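Local coordinates for protein putative phosphatase (Clostridium difficile, PDB 3SD7) that is probably a phosphate-ester hydrolase of the haloacid dehalogenase family, holding a sodium ion at its presumed active site, at residues N28-L40 with K127-A140. Numbering follows the deposited sequence. Where two conformers were deposited one is given.
With NA (sodium ion), chain B.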
ATOM      1  N   ASN A  28      -7.682 -20.151 -12.287  1.00 57.34           N
ATOM      2  CA  ASN A  28      -6.586 -20.542 -11.396  1.00 54.80           C
ATOM      3  C   ASN A  28      -5.416 -19.556 -11.527  1.00 49.48           C
ATOM      4  O   ASN A  28      -4.628 -19.642 -12.463  1.00 49.52           O
ATOM      5  CB  ASN A  28      -6.117 -21.964 -11.738  1.00 57.90           C
ATOM      6  CG  ASN A  28      -4.919 -22.425 -10.887  1.00 60.15           C
ATOM      7  OD1 ASN A  28      -4.699 -21.945  -9.772  1.00 62.61           O
ATOM      8  ND2 ASN A  28      -4.159 -23.375 -11.415  1.00 65.22           N
ATOM      9  N   TYR A  29      -5.278 -18.644 -10.575  1.00 43.28           N
ATOM     10  CA  TYR A  29      -4.201 -17.658 -10.630  1.00 39.51           C
ATOM     11  C   TYR A  29      -2.895 -18.205 -10.052  1.00 38.09           C
ATOM     12  O   TYR A  29      -2.869 -18.719  -8.944  1.00 41.62           O
ATOM     13  CB  TYR A  29      -4.602 -16.408  -9.884  1.00 35.96           C
ATOM     14  CG  TYR A  29      -5.860 -15.782 -10.417  1.00 35.39           C
ATOM     15  CD1 TYR A  29      -5.836 -15.002 -11.556  1.00 32.60           C
ATOM     16  CD2 TYR A  29      -7.076 -15.971  -9.777  1.00 35.40           C
ATOM     17  CE1 TYR A  29      -6.987 -14.424 -12.052  1.00 34.73           C
ATOM     18  CE2 TYR A  29      -8.240 -15.392 -10.264  1.00 37.00           C
ATOM     19  CZ  TYR A  29      -8.191 -14.627 -11.398  1.00 31.47           C
ATOM     20  OH  TYR A  29      -9.327 -14.059 -11.892  1.00 36.06           O
ATOM     21  N   GLU A  30      -1.807 -18.032 -10.776  1.00 34.07           N
ATOM     22  CA  GLU A  30      -0.508 -18.555 -10.351  1.00 34.00           C
ATOM     23  C   GLU A  30       0.443 -17.481  -9.801  1.00 30.99           C
ATOM     24  O   GLU A  30       1.400 -17.805  -9.101  1.00 28.04           O
ATOM     25  CB  GLU A  30       0.148 -19.266 -11.515  1.00 38.20           C
ATOM     26  CG  GLU A  30      -0.678 -20.423 -12.031  1.00 44.41           C
ATOM     27  CD  GLU A  30      -0.116 -21.048 -13.299  1.00 55.18           C
ATOM     28  OE1 GLU A  30       1.043 -20.743 -13.674  1.00 57.85           O
ATOM     29  OE2 GLU A  30      -0.846 -21.852 -13.922  1.00 62.19           O
ATOM     30  N   ILE A  31       0.199 -16.230 -10.183  1.00 27.27           N
ATOM     31  CA  ILE A  31       1.006 -15.088  -9.756  1.00 25.94           C
ATOM     32  C   ILE A  31       0.042 -14.082  -9.116  1.00 24.20           C
ATOM     33  O   ILE A  31      -0.902 -13.628  -9.776  1.00 23.98           O
ATOM     34  CB  ILE A  31       1.786 -14.439 -10.958  1.00 28.53           C
ATOM     35  CG1 ILE A  31       2.733 -15.473 -11.612  1.00 29.15           C
ATOM     36  CG2 ILE A  31       2.514 -13.155 -10.495  1.00 26.94           C
ATOM     37  CD1 ILE A  31       3.568 -14.918 -12.789  1.00 33.67           C
ATOM     38  N   VAL A  32       0.282 -13.703  -7.859  1.00 22.14           N
ATOM     39  CA  VAL A  32      -0.604 -12.791  -7.140  1.00 19.74           C
ATOM     40  C   VAL A  32       0.217 -11.611  -6.661  1.00 20.59           C
ATOM     41  O   VAL A  32       1.228 -11.784  -5.953  1.00 21.33           O
ATOM     42  CB  VAL A  32      -1.246 -13.446  -5.930  1.00 21.18           C
ATOM     43  CG1 VAL A  32      -2.284 -12.502  -5.275  1.00 21.40           C
ATOM     44  CG2 VAL A  32      -1.892 -14.813  -6.310  1.00 22.41           C
ATOM     45  N   LEU A  33      -0.178 -10.431  -7.101  1.00 19.75           N
ATOM     46  CA  LEU A  33       0.475  -9.206  -6.704  1.00 18.84           C
ATOM     47  C   LEU A  33      -0.359  -8.529  -5.627  1.00 18.93           C
ATOM     48  O   LEU A  33      -1.590  -8.529  -5.693  1.00 20.33           O
ATOM     49  CB  LEU A  33       0.619  -8.239  -7.865  1.00 19.91           C
ATOM     50  CG  LEU A  33       1.589  -8.579  -8.968  1.00 22.99           C
ATOM     51  CD1 LEU A  33       1.114  -9.740  -9.803  1.00 30.00           C
ATOM     52  CD2 LEU A  33       1.830  -7.328  -9.837  1.00 27.37           C
ATOM     53  N   PHE A  34       0.323  -7.948  -4.652  1.00 17.22           N
ATOM     54  CA  PHE A  34      -0.306  -7.212  -3.590  1.00 15.78           C
ATOM     55  C   PHE A  34       0.248  -5.793  -3.445  1.00 17.18           C
ATOM     56  O   PHE A  34       1.445  -5.594  -3.522  1.00 17.54           O
ATOM     57  CB  PHE A  34      -0.079  -7.880  -2.221  1.00 18.59           C
ATOM     58  CG  PHE A  34      -0.738  -9.200  -2.049  1.00 18.91           C
ATOM     59  CD1 PHE A  34      -1.967  -9.286  -1.382  1.00 19.92           C
ATOM     60  CD2 PHE A  34      -0.113 -10.376  -2.465  1.00 19.97           C
ATOM     61  CE1 PHE A  34      -2.569 -10.498  -1.189  1.00 24.61           C
ATOM     62  CE2 PHE A  34      -0.748 -11.615  -2.253  1.00 20.99           C
ATOM     63  CZ  PHE A  34      -1.957 -11.657  -1.626  1.00 23.54           C
ATOM     64  N   ASP A  35      -0.631  -4.822  -3.233  1.00 17.24           N
ATOM     65  CA  ASP A  35      -0.197  -3.507  -2.785  1.00 16.90           C
ATOM     66  C   ASP A  35       0.144  -3.692  -1.275  1.00 18.36           C
ATOM     67  O   ASP A  35      -0.124  -4.751  -0.684  1.00 19.72           O
ATOM     68  CB  ASP A  35      -1.262  -2.455  -3.035  1.00 20.71           C
ATOM     69  CG  ASP A  35      -0.654  -1.042  -3.212  1.00 26.50           C
ATOM     70  OD1 ASP A  35       0.309  -0.714  -2.511  1.00 22.27           O
ATOM     71  OD2 ASP A  35      -1.130  -0.266  -4.090  1.00 31.72           O
ATOM     72  N   LEU A  36       0.729  -2.694  -0.654  1.00 18.45           N
ATOM     73  CA  LEU A  36       1.173  -2.801   0.746  1.00 19.20           C
ATOM     74  C   LEU A  36       0.202  -2.141   1.717  1.00 17.92           C
ATOM     75  O   LEU A  36      -0.623  -2.824   2.346  1.00 19.59           O
ATOM     76  CB  LEU A  36       2.581  -2.212   0.887  1.00 20.08           C
ATOM     77  CG  LEU A  36       3.172  -2.349   2.299  1.00 22.57           C
ATOM     78  CD1 LEU A  36       3.651  -3.781   2.572  1.00 26.17           C
ATOM     79  CD2 LEU A  36       4.309  -1.383   2.442  1.00 29.94           C
ATOM     80  N   ASP A  37       0.283  -0.807   1.798  1.00 19.39           N
ATOM     81  CA  ASP A  37      -0.570  -0.038   2.713  1.00 20.35           C
ATOM     82  C   ASP A  37      -2.036  -0.274   2.395  1.00 19.73           C
ATOM     83  O   ASP A  37      -2.490  -0.193   1.221  1.00 20.19           O
ATOM     84  CB  ASP A  37      -0.285   1.471   2.649  1.00 20.65           C
ATOM     85  CG  ASP A  37       1.041   1.885   3.260  1.00 25.61           C
ATOM     86  OD1 ASP A  37       1.761   1.097   3.942  1.00 25.89           O
ATOM     87  OD2 ASP A  37       1.360   3.089   3.066  1.00 31.89           O
ATOM     88  N   GLY A  38      -2.816  -0.573   3.423  1.00 20.03           N
ATOM     89  CA  GLY A  38      -4.231  -0.819   3.273  1.00 20.01           C
ATOM     90  C   GLY A  38      -4.624  -2.141   2.682  1.00 19.11           C
ATOM     91  O   GLY A  38      -5.780  -2.416   2.510  1.00 20.18           O
ATOM     92  N   THR A  39      -3.627  -2.989   2.377  1.00 18.93           N
ATOM     93  CA  THR A  39      -3.850  -4.273   1.727  1.00 17.95           C
ATOM     94  C   THR A  39      -3.195  -5.364   2.584  1.00 17.96           C
ATOM     95  O   THR A  39      -3.860  -6.300   2.996  1.00 20.33           O
ATOM     96  CB  THR A  39      -3.292  -4.267   0.329  1.00 18.68           C
ATOM     97  OG1 THR A  39      -3.950  -3.238  -0.434  1.00 19.81           O
ATOM     98  CG2 THR A  39      -3.545  -5.601  -0.374  1.00 20.23           C
ATOM     99  N   LEU A  40      -1.903  -5.236   2.811  1.00 17.89           N
ATOM    100  CA  LEU A  40      -1.192  -6.138   3.721  1.00 19.36           C
ATOM    101  C   LEU A  40      -1.059  -5.604   5.102  1.00 20.20           C
ATOM    102  O   LEU A  40      -1.228  -6.360   6.081  1.00 22.12           O
ATOM    103  CB  LEU A  40       0.215  -6.440   3.192  1.00 20.13           C
ATOM    104  CG  LEU A  40       0.294  -7.126   1.830  1.00 19.01           C
ATOM    105  CD1 LEU A  40       1.770  -7.193   1.340  1.00 21.17           C
ATOM    106  CD2 LEU A  40      -0.300  -8.528   1.893  1.00 19.67           C
ATOM    107  N   LYS A 127       1.954 -20.662  -5.148  1.00 26.16           N
ATOM    108  CA  LYS A 127       1.732 -19.407  -5.870  1.00 26.84           C
ATOM    109  C   LYS A 127       2.925 -18.493  -5.709  1.00 24.22           C
ATOM    110  O   LYS A 127       3.606 -18.517  -4.686  1.00 26.15           O
ATOM    111  CB  LYS A 127       0.467 -18.719  -5.388  1.00 26.94           C
ATOM    112  CG  LYS A 127      -0.742 -19.556  -5.700  1.00 31.89           C
ATOM    113  CD  LYS A 127      -2.019 -18.901  -5.438  1.00 36.88           C
ATOM    114  CE  LYS A 127      -3.164 -19.923  -5.566  1.00 34.55           C
ATOM    115  NZ  LYS A 127      -3.290 -20.678  -6.863  1.00 36.60           N
ATOM    116  N   ILE A 128       3.206 -17.717  -6.760  1.00 24.85           N
ATOM    117  CA  ILE A 128       4.245 -16.711  -6.720  1.00 22.17           C
ATOM    118  C   ILE A 128       3.559 -15.428  -6.236  1.00 19.82           C
ATOM    119  O   ILE A 128       2.553 -14.980  -6.826  1.00 22.55           O
ATOM    120  CB  ILE A 128       4.836 -16.484  -8.115  1.00 23.32           C
ATOM    121  CG1 ILE A 128       5.591 -17.737  -8.547  1.00 29.26           C
ATOM    122  CG2 ILE A 128       5.800 -15.285  -8.069  1.00 24.30           C
ATOM    123  CD1 ILE A 128       5.989 -17.731 -10.010  1.00 36.95           C
ATOM    124  N   LEU A 129       4.093 -14.878  -5.148  1.00 20.08           N
ATOM    125  CA  LEU A 129       3.532 -13.695  -4.512  1.00 20.06           C
ATOM    126  C   LEU A 129       4.514 -12.539  -4.708  1.00 19.35           C
ATOM    127  O   LEU A 129       5.743 -12.678  -4.509  1.00 19.10           O
ATOM    128  CB  LEU A 129       3.308 -13.952  -3.034  1.00 19.65           C
ATOM    129  CG  LEU A 129       2.525 -15.224  -2.688  1.00 21.76           C
ATOM    130  CD1 LEU A 129       2.314 -15.322  -1.166  1.00 22.45           C
ATOM    131  CD2 LEU A 129       1.185 -15.256  -3.424  1.00 21.04           C
ATOM    132  N   LEU A 130       3.969 -11.410  -5.116  1.00 19.26           N
ATOM    133  CA  LEU A 130       4.770 -10.221  -5.367  1.00 17.81           C
ATOM    134  C   LEU A 130       4.150  -9.017  -4.687  1.00 17.92           C
ATOM    135  O   LEU A 130       2.936  -8.962  -4.491  1.00 18.06           O
ATOM    136  CB  LEU A 130       4.796  -9.953  -6.870  1.00 18.76           C
ATOM    137  CG  LEU A 130       5.218 -11.083  -7.828  1.00 19.15           C
ATOM    138  CD1 LEU A 130       5.004 -10.675  -9.316  1.00 22.93           C
ATOM    139  CD2 LEU A 130       6.645 -11.507  -7.566  1.00 18.85           C
ATOM    140  N   VAL A 131       4.968  -8.017  -4.371  1.00 17.67           N
ATOM    141  CA  VAL A 131       4.465  -6.733  -3.892  1.00 17.64           C
ATOM    142  C   VAL A 131       4.734  -5.683  -4.952  1.00 19.38           C
ATOM    143  O   VAL A 131       5.852  -5.615  -5.473  1.00 19.75           O
ATOM    144  CB  VAL A 131       5.088  -6.302  -2.544  1.00 18.84           C
ATOM    145  CG1 VAL A 131       4.718  -4.853  -2.184  1.00 20.44           C
ATOM    146  CG2 VAL A 131       4.637  -7.250  -1.429  1.00 19.54           C
ATOM    147  N   ALA A 132       3.693  -4.932  -5.310  1.00 18.41           N
ATOM    148  CA  ALA A 132       3.788  -3.817  -6.242  1.00 20.77           C
ATOM    149  C   ALA A 132       3.093  -2.646  -5.557  1.00 21.36           C
ATOM    150  O   ALA A 132       1.878  -2.641  -5.387  1.00 20.88           O
ATOM    151  CB  ALA A 132       3.127  -4.165  -7.603  1.00 22.40           C
ATOM    152  N   THR A 133       3.878  -1.655  -5.163  1.00 21.56           N
ATOM    153  CA  THR A 133       3.392  -0.548  -4.361  1.00 22.40           C
ATOM    154  C   THR A 133       4.023   0.777  -4.772  1.00 24.71           C
ATOM    155  O   THR A 133       5.087   0.801  -5.411  1.00 22.56           O
ATOM    156  CB  THR A 133       3.693  -0.840  -2.877  1.00 22.91           C
ATOM    157  OG1 THR A 133       3.183   0.200  -2.032  1.00 25.45           O
ATOM    158  CG2 THR A 133       5.213  -1.012  -2.613  1.00 23.40           C
ATOM    159  N   SER A 134       3.329   1.862  -4.428  1.00 25.08           N
ATOM    160  CA  SER A 134       3.832   3.206  -4.633  1.00 28.29           C
ATOM    161  C   SER A 134       4.700   3.618  -3.432  1.00 27.35           C
ATOM    162  O   SER A 134       5.429   4.602  -3.521  1.00 30.55           O
ATOM    163  CB  SER A 134       2.675   4.210  -4.841  1.00 30.17           C
ATOM    164  OG  SER A 134       1.958   3.951  -6.043  1.00 30.78           O
ATOM    165  N   LYS A 135       4.615   2.881  -2.333  1.00 27.82           N
ATOM    166  CA  LYS A 135       5.431   3.153  -1.143  1.00 30.11           C
ATOM    167  C   LYS A 135       6.888   2.915  -1.521  1.00 30.06           C
ATOM    168  O   LYS A 135       7.152   2.066  -2.381  1.00 26.90           O
ATOM    169  CB  LYS A 135       5.034   2.212  -0.014  1.00 31.11           C
ATOM    170  CG  LYS A 135       5.455   2.728   1.377  1.00 37.00           C
ATOM    171  CD  LYS A 135       4.900   1.857   2.470  1.00 40.71           C
ATOM    172  CE  LYS A 135       5.001   2.489   3.856  1.00 36.20           C
ATOM    173  NZ  LYS A 135       3.883   3.405   4.263  1.00 33.57           N
ATOM    174  N   PRO A 136       7.843   3.675  -0.936  1.00 29.73           N
ATOM    175  CA  PRO A 136       9.247   3.395  -1.275  1.00 28.90           C
ATOM    176  C   PRO A 136       9.628   1.945  -0.982  1.00 27.50           C
ATOM    177  O   PRO A 136       9.247   1.388   0.026  1.00 28.05           O
ATOM    178  CB  PRO A 136      10.025   4.352  -0.380  1.00 32.45           C
ATOM    179  CG  PRO A 136       9.091   5.508  -0.220  1.00 33.71           C
ATOM    180  CD  PRO A 136       7.727   4.903  -0.126  1.00 30.85           C
ATOM    181  N   THR A 137      10.364   1.336  -1.895  1.00 26.72           N
ATOM    182  CA  THR A 137      10.779  -0.060  -1.738  1.00 25.45           C
ATOM    183  C   THR A 137      11.412  -0.332  -0.394  1.00 26.49           C
ATOM    184  O   THR A 137      11.072  -1.331   0.231  1.00 25.73           O
ATOM    185  CB  THR A 137      11.774  -0.433  -2.814  1.00 27.37           C
ATOM    186  OG1 THR A 137      11.190  -0.121  -4.077  1.00 24.33           O
ATOM    187  CG2 THR A 137      12.148  -1.938  -2.744  1.00 25.23           C
ATOM    188  N   VAL A 138      12.325   0.542   0.048  0.50 27.82           N
ATOM    189  CA  VAL A 138      13.019   0.335   1.334  0.50 30.04           C
ATOM    190  C   VAL A 138      12.018   0.225   2.485  0.50 29.12           C
ATOM    191  O   VAL A 138      12.181  -0.610   3.373  0.50 28.34           O
ATOM    192  CB  VAL A 138      14.058   1.422   1.653  0.50 32.51           C
ATOM    193  CG1 VAL A 138      13.394   2.787   1.822  0.50 32.43           C
ATOM    194  CG2 VAL A 138      14.829   1.046   2.915  0.50 35.30           C
ATOM    195  N   PHE A 139      10.988   1.064   2.473  1.00 28.18           N
ATOM    196  CA  PHE A 139       9.973   0.985   3.508  1.00 27.41           C
ATOM    197  C   PHE A 139       9.154  -0.313   3.414  1.00 24.13           C
ATOM    198  O   PHE A 139       8.891  -0.949   4.431  1.00 24.70           O
ATOM    199  CB  PHE A 139       9.042   2.221   3.493  1.00 29.22           C
ATOM    200  CG  PHE A 139       9.741   3.526   3.745  1.00 30.76           C
ATOM    201  CD1 PHE A 139      10.910   3.594   4.503  1.00 33.64           C
ATOM    202  CD2 PHE A 139       9.171   4.702   3.316  1.00 36.53           C
ATOM    203  CE1 PHE A 139      11.533   4.822   4.756  1.00 40.51           C
ATOM    204  CE2 PHE A 139       9.782   5.928   3.579  1.00 39.12           C
ATOM    205  CZ  PHE A 139      10.963   5.976   4.287  1.00 40.59           C
ATOM    206  N   ALA A 140       8.730  -0.696   2.204  1.00 23.66           N
ATOM    207  CA  ALA A 140       7.959  -1.921   1.985  1.00 21.79           C
ATOM    208  C   ALA A 140       8.744  -3.148   2.483  1.00 23.99           C
ATOM    209  O   ALA A 140       8.226  -3.997   3.205  1.00 23.01           O
ATOM    210  CB  ALA A 140       7.560  -2.086   0.479  1.00 23.66           C
TER
HETATM  211 NA    NA B 217      -3.022   0.873  -0.637  0.70 22.65          NA
HETATM  212  O   HOH W   1       0.712   2.078  -3.210  1.00 25.10           O
HETATM  213  O   HOH W   2      -3.428   1.011  -2.775  1.00 24.27           O
HETATM  214  O   HOH W   3      -0.935   1.560  -0.885  1.00 25.23           O
HETATM  215  O   HOH W   4       1.430   1.008  -0.230  1.00 26.57           O
HETATM  216  O   HOH W   5      -4.066   2.465   0.874  1.00 20.97           O
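Val32 and Phe34 turn both N-H and C=O toward strand 128-133: Val32 N donates a hydrogen bond to Ile128 O at 2.8 Å, Phe34 N to Leu130 O, and the carbonyls of Glu30, Val32 and Phe34 receive the amides of Ile128, Leu130 and Ala132. These parallel neighbours are tightly packed. On one face Leu130 CD1 rests against both Ile31 CG2, 3.7 Å away, and CG of Leu33, which lies alongside it; helix 168-179 closes over Leu33 and Leu130 with Val175. On the other face Leu129 CD2 sits 3.9 Å from Val32 CB and meets the Phe34 ring at its edge. The two are neighbouring interior strands, second and third of six, in the parallel sheet of a Rossmann-like HAD core, and strand 31-34 runs out into a DxDx(T/V) pattern, Asp35, Asp37 and Thr39, consistent with the catalytic loop of the family. Buried Leu36 stays on the packed side, its CD2 a tight 3.3 Å from Lys135 CD and 3.9 Å from Ala140 CB. Water and ions gather on the Asp35 and Asp37 side. Asp37 O binds sodium at 2.2 Å, with three waters and Asp192 among its ligands. Asp35 OD1 takes the amide of Leu36 on its anti lone pair and a hydrogen bond from the water that also accepts from Ser134 N, while OD2 pairs with Lys168. Lys135, extended until its last torsion bends (chi4 86°), forms a salt bridge from NZ to the syn lone pair of Asp37 OD2, 2.8 Å. At the far end Asn28 and Glu30 are exposed, but beside them buried Lys127 bends at its last torsion (chi4 -56°), which turns NZ to Tyr29 O for a 2.9 Å hydrogen bond.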